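Long-range contact in D-alanyl-D-alanine carboxypeptidase (Streptococcus pneumoniae R6, PDB 1XP4), which probably removes the C-terminal D-alanine from peptidoglycan precursor peptides, as a serine-type carboxypeptidase of the S11 family involved in cell wall biosynthesis: residues A338-Y351 with R366-E378. Residues are numbered along the deposited sequence; the frame is centred on the assembly and turned at random.
Sequences APLEAGTVVGHLTY and RPSFEMVADKKIE
His348 and Glu370 form a non-hydrogen-bonded pair of antiparallel strands, their side chains running side by side in the same direction, with ring and carboxylate planes turned 39° apart. The hydrogen bond from His348 NE2 to Glu370 OE2 is weak (3.5 Å), and the ring also rests against Glu370 CG. The carboxylate also lies beside both methyls of Val345, OE2 being 3.5 Å from Val345 CG1. On this same face Thr350 CG2 meets Ser368 CB. The other face is apolar: Leu349 crosses the bent chain of the selenomethionine Met371, its CD1 3.8 Å from SE. Beyond them, chi1 of 169° sets CG of Tyr351 anti to its backbone N, which lays the side chain alongside Pro367, whose CG comes to the ring edge near its plane.

A classic beta bulge interrupts the pairing. Val346 N (2.9 Å) and, weakly, Gly347 N both donate to Met371 O, shifting the register by one residue. At the bulge, Val346 CG2 packs on Ala373 CB, and Leu340 CD2 approaches the same methyl at 3.9 Å. A type II turn, Glu341 to Thr344, brings the chain into the strand; Thr344 OG1 donates to Glu341 O (3.0 Å) in the carbonyl plane.

The pair belongs to the C-terminal domain, away from the predicted active site. Strand 368-373 runs between 345-350 and 307-308, where Val372 makes a backbone hydrogen bond with Val308, while strand 313-318 packs against Leu349, Tyr351 and Phe369 through Ile313 and Leu315.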
loop_
_atom_site.group_PDB
_atom_site.type_symbol
_atom_site.label_atom_id
_atom_site.label_comp_id
_atom_site.label_asym_id
_atom_site.label_seq_id
_atom_site.Cartn_x
_atom_site.Cartn_y
_atom_site.Cartn_z
ATOM N N ALA A 338 30.984 7.915 -24.167
ATOM C CA ALA A 338 30.076 8.108 -25.292
ATOM C C ALA A 338 30.226 6.883 -26.188
ATOM O O ALA A 338 31.173 6.115 -26.028
ATOM C CB ALA A 338 30.427 9.368 -26.065
ATOM N N PRO A 339 29.298 6.683 -27.139
ATOM C CA PRO A 339 28.158 7.560 -27.412
ATOM C C PRO A 339 27.028 7.469 -26.383
ATOM O O PRO A 339 26.789 6.421 -25.773
ATOM C CB PRO A 339 27.711 7.116 -28.800
ATOM C CG PRO A 339 27.946 5.665 -28.754
ATOM C CD PRO A 339 29.326 5.576 -28.119
ATOM N N LEU A 340 26.349 8.595 -26.196
ATOM C CA LEU A 340 25.234 8.684 -25.269
ATOM C C LEU A 340 23.964 8.959 -26.069
ATOM O O LEU A 340 23.844 9.999 -26.715
ATOM C CB LEU A 340 25.473 9.810 -24.257
ATOM C CG LEU A 340 24.446 9.970 -23.132
ATOM C CD1 LEU A 340 24.480 8.753 -22.211
ATOM C CD2 LEU A 340 24.752 11.234 -22.350
ATOM N N GLU A 341 23.027 8.016 -26.028
ATOM C CA GLU A 341 21.765 8.150 -26.747
ATOM C C GLU A 341 20.839 9.121 -26.036
ATOM O O GLU A 341 20.843 9.203 -24.811
ATOM C CB GLU A 341 21.053 6.797 -26.867
ATOM C CG GLU A 341 21.812 5.714 -27.626
ATOM C CD GLU A 341 22.352 6.186 -28.974
ATOM O OE1 GLU A 341 21.672 6.985 -29.657
ATOM O OE2 GLU A 341 23.458 5.745 -29.357
ATOM N N ALA A 342 20.042 9.851 -26.807
ATOM C CA ALA A 342 19.105 10.808 -26.234
ATOM C C ALA A 342 18.019 10.055 -25.474
ATOM O O ALA A 342 17.365 9.172 -26.026
ATOM C CB ALA A 342 18.484 11.650 -27.337
ATOM N N GLY A 343 17.831 10.402 -24.207
ATOM C CA GLY A 343 16.815 9.734 -23.418
ATOM C C GLY A 343 17.395 8.953 -22.256
ATOM O O GLY A 343 16.734 8.744 -21.236
ATOM N N THR A 344 18.638 8.516 -22.413
ATOM C CA THR A 344 19.303 7.756 -21.372
ATOM C C THR A 344 19.391 8.605 -20.104
ATOM O O THR A 344 19.565 9.829 -20.170
ATOM C CB THR A 344 20.722 7.319 -21.826
ATOM O OG1 THR A 344 21.568 8.469 -21.950
ATOM C CG2 THR A 344 20.654 6.610 -23.181
ATOM N N VAL A 345 19.242 7.953 -18.954
ATOM C CA VAL A 345 19.305 8.629 -17.663
ATOM C C VAL A 345 20.717 9.181 -17.480
ATOM O O VAL A 345 21.698 8.469 -17.696
ATOM C CB VAL A 345 18.985 7.643 -16.527
ATOM C CG1 VAL A 345 18.887 8.381 -15.204
ATOM C CG2 VAL A 345 17.691 6.917 -16.832
ATOM N N VAL A 346 20.832 10.442 -17.083
ATOM C CA VAL A 346 22.156 11.031 -16.920
ATOM C C VAL A 346 22.399 11.684 -15.561
ATOM O O VAL A 346 23.515 12.109 -15.250
ATOM C CB VAL A 346 22.421 12.058 -18.034
ATOM C CG1 VAL A 346 23.881 12.444 -18.047
ATOM C CG2 VAL A 346 22.048 11.463 -19.375
ATOM N N GLY A 347 21.359 11.754 -14.744
ATOM C CA GLY A 347 21.504 12.358 -13.436
ATOM C C GLY A 347 20.206 12.270 -12.672
ATOM O O GLY A 347 19.239 11.687 -13.158
ATOM N N HIS A 348 20.178 12.852 -11.477
ATOM C CA HIS A 348 18.979 12.830 -10.658
ATOM C C HIS A 348 18.729 14.139 -9.929
ATOM O O HIS A 348 19.662 14.798 -9.474
ATOM C CB HIS A 348 19.057 11.684 -9.643
ATOM C CG HIS A 348 18.894 10.325 -10.255
ATOM N ND1 HIS A 348 19.930 9.646 -10.864
ATOM C CD2 HIS A 348 17.798 9.539 -10.392
ATOM C CE1 HIS A 348 19.479 8.500 -11.349
ATOM N NE2 HIS A 348 18.187 8.414 -11.076
ATOM N N LEU A 349 17.459 14.519 -9.844
ATOM C CA LEU A 349 17.041 15.730 -9.142
ATOM C C LEU A 349 16.519 15.234 -7.802
ATOM O O LEU A 349 15.498 14.553 -7.756
ATOM C CB LEU A 349 15.901 16.423 -9.888
ATOM C CG LEU A 349 16.126 17.744 -10.625
ATOM C CD1 LEU A 349 14.803 18.218 -11.212
ATOM C CD2 LEU A 349 16.667 18.784 -9.666
ATOM N N THR A 350 17.208 15.553 -6.713
ATOM C CA THR A 350 16.763 15.092 -5.402
ATOM C C THR A 350 16.198 16.233 -4.581
ATOM O O THR A 350 16.759 17.331 -4.561
ATOM C CB THR A 350 17.909 14.457 -4.609
ATOM O OG1 THR A 350 18.887 15.460 -4.306
ATOM C CG2 THR A 350 18.564 13.345 -5.417
ATOM N N TYR A 351 15.085 15.965 -3.904
ATOM C CA TYR A 351 14.425 16.964 -3.072
ATOM C C TYR A 351 14.972 16.886 -1.654
ATOM O O TYR A 351 14.756 15.899 -0.946
ATOM C CB TYR A 351 12.907 16.722 -3.084
ATOM C CG TYR A 351 12.092 17.516 -2.075
ATOM C CD1 TYR A 351 12.474 18.798 -1.683
ATOM C CD2 TYR A 351 10.910 16.995 -1.549
ATOM C CE1 TYR A 351 11.698 19.539 -0.796
ATOM C CE2 TYR A 351 10.126 17.726 -0.666
ATOM C CZ TYR A 351 10.525 19.000 -0.291
ATOM O OH TYR A 351 9.745 19.741 0.583
ATOM N N ARG A 366 15.064 9.417 0.027
ATOM C CA ARG A 366 14.406 10.693 -0.143
ATOM C C ARG A 366 14.220 10.818 -1.649
ATOM O O ARG A 366 15.059 10.354 -2.422
ATOM C CB ARG A 366 15.268 11.802 0.458
ATOM C CG ARG A 366 14.989 12.015 1.960
ATOM C CD ARG A 366 14.769 10.686 2.705
ATOM N NE ARG A 366 14.598 10.853 4.148
ATOM C CZ ARG A 366 14.409 9.846 5.001
ATOM N NH1 ARG A 366 14.361 8.597 4.557
ATOM N NH2 ARG A 366 14.278 10.083 6.300
ATOM N N PRO A 367 13.106 11.426 -2.086
ATOM C CA PRO A 367 12.788 11.599 -3.508
ATOM C C PRO A 367 13.854 12.157 -4.443
ATOM O O PRO A 367 14.411 13.237 -4.225
ATOM C CB PRO A 367 11.532 12.466 -3.482
ATOM C CG PRO A 367 11.689 13.256 -2.225
ATOM C CD PRO A 367 12.174 12.207 -1.253
ATOM N N SER A 368 14.122 11.392 -5.493
ATOM C CA SER A 368 15.079 11.765 -6.518
ATOM C C SER A 368 14.399 11.391 -7.828
ATOM O O SER A 368 13.886 10.282 -7.980
ATOM C CB SER A 368 16.392 10.989 -6.358
ATOM O OG SER A 368 16.290 9.669 -6.861
ATOM N N PHE A 369 14.382 12.327 -8.765
ATOM C CA PHE A 369 13.751 12.097 -10.052
ATOM C C PHE A 369 14.808 12.067 -11.151
ATOM O O PHE A 369 15.701 12.915 -11.189
ATOM C CB PHE A 369 12.724 13.198 -10.297
ATOM C CG PHE A 369 11.897 13.522 -9.084
ATOM C CD1 PHE A 369 12.353 14.432 -8.139
ATOM C CD2 PHE A 369 10.676 12.887 -8.865
ATOM C CE1 PHE A 369 11.603 14.705 -6.987
ATOM C CE2 PHE A 369 9.920 13.153 -7.722
ATOM C CZ PHE A 369 10.384 14.063 -6.781
ATOM N N GLU A 370 14.711 11.084 -12.038
ATOM C CA GLU A 370 15.679 10.941 -13.116
ATOM C C GLU A 370 15.639 12.053 -14.153
ATOM O O GLU A 370 14.575 12.508 -14.571
ATOM C CB GLU A 370 15.509 9.584 -13.801
ATOM C CG GLU A 370 15.722 8.415 -12.856
ATOM C CD GLU A 370 15.706 7.068 -13.555
ATOM O OE1 GLU A 370 14.712 6.770 -14.261
ATOM O OE2 GLU A 370 16.688 6.307 -13.388
HETATM N N MSE A 371 16.828 12.495 -14.543
HETATM C CA MSE A 371 16.989 13.540 -15.534
HETATM C C MSE A 371 17.682 12.914 -16.729
HETATM O O MSE A 371 18.788 12.381 -16.636
HETATM C CB MSE A 371 17.805 14.693 -14.963
HETATM C CG MSE A 371 17.073 15.441 -13.860
HETATM SE SE MSE A 371 15.570 16.476 -14.493
HETATM C CE MSE A 371 16.533 18.021 -15.107
ATOM N N VAL A 372 16.998 12.998 -17.856
ATOM C CA VAL A 372 17.431 12.407 -19.104
ATOM C C VAL A 372 18.263 13.293 -20.026
ATOM O O VAL A 372 18.195 14.520 -19.964
ATOM C CB VAL A 372 16.172 11.907 -19.842
ATOM C CG1 VAL A 372 16.446 11.712 -21.298
ATOM C CG2 VAL A 372 15.692 10.623 -19.202
ATOM N N ALA A 373 19.056 12.648 -20.880
ATOM C CA ALA A 373 19.889 13.343 -21.860
ATOM C C ALA A 373 18.987 13.704 -23.037
ATOM O O ALA A 373 18.297 12.831 -23.570
ATOM C CB ALA A 373 20.999 12.426 -22.332
ATOM N N ASP A 374 18.981 14.964 -23.461
ATOM C CA ASP A 374 18.104 15.325 -24.571
ATOM C C ASP A 374 18.844 15.589 -25.879
ATOM O O ASP A 374 18.510 16.503 -26.625
ATOM C CB ASP A 374 17.225 16.524 -24.173
ATOM C CG ASP A 374 17.883 17.855 -24.432
ATOM O OD1 ASP A 374 19.118 17.955 -24.277
ATOM O OD2 ASP A 374 17.152 18.803 -24.782
ATOM N N LYS A 375 19.829 14.742 -26.163
ATOM C CA LYS A 375 20.655 14.859 -27.359
ATOM C C LYS A 375 21.619 13.678 -27.330
ATOM O O LYS A 375 21.865 13.106 -26.271
ATOM C CB LYS A 375 21.427 16.183 -27.302
ATOM C CG LYS A 375 22.404 16.484 -28.429
ATOM C CD LYS A 375 23.021 17.859 -28.173
ATOM C CE LYS A 375 24.031 18.284 -29.218
ATOM N NZ LYS A 375 24.267 19.755 -29.152
ATOM N N LYS A 376 22.150 13.300 -28.485
ATOM C CA LYS A 376 23.096 12.195 -28.555
ATOM C C LYS A 376 24.503 12.782 -28.653
ATOM O O LYS A 376 24.672 13.886 -29.165
ATOM C CB LYS A 376 22.789 11.329 -29.781
ATOM C CG LYS A 376 23.807 10.232 -30.078
ATOM C CD LYS A 376 23.431 9.497 -31.356
ATOM C CE LYS A 376 24.459 8.446 -31.754
ATOM N NZ LYS A 376 24.035 7.706 -32.983
ATOM N N ILE A 377 25.505 12.057 -28.162
ATOM C CA ILE A 377 26.885 12.543 -28.219
ATOM C C ILE A 377 27.809 11.595 -28.993
ATOM O O ILE A 377 27.631 10.377 -28.967
ATOM C CB ILE A 377 27.449 12.760 -26.807
ATOM C CG1 ILE A 377 26.452 13.563 -25.967
ATOM C CG2 ILE A 377 28.764 13.513 -26.887
ATOM C CD1 ILE A 377 26.193 14.966 -26.478
ATOM N N GLU A 378 28.804 12.176 -29.664
ATOM C CA GLU A 378 29.768 11.451 -30.499
ATOM C C GLU A 378 29.030 10.679 -31.594
ATOM O O GLU A 378 29.159 9.431 -31.652
ATOM C CB GLU A 378 30.630 10.475 -29.687
ATOM C CG GLU A 378 31.703 9.792 -30.554
ATOM C CD GLU A 378 32.256 8.513 -29.948
ATOM O OE1 GLU A 378 31.456 7.657 -29.513
ATOM O OE2 GLU A 378 33.494 8.354 -29.920
#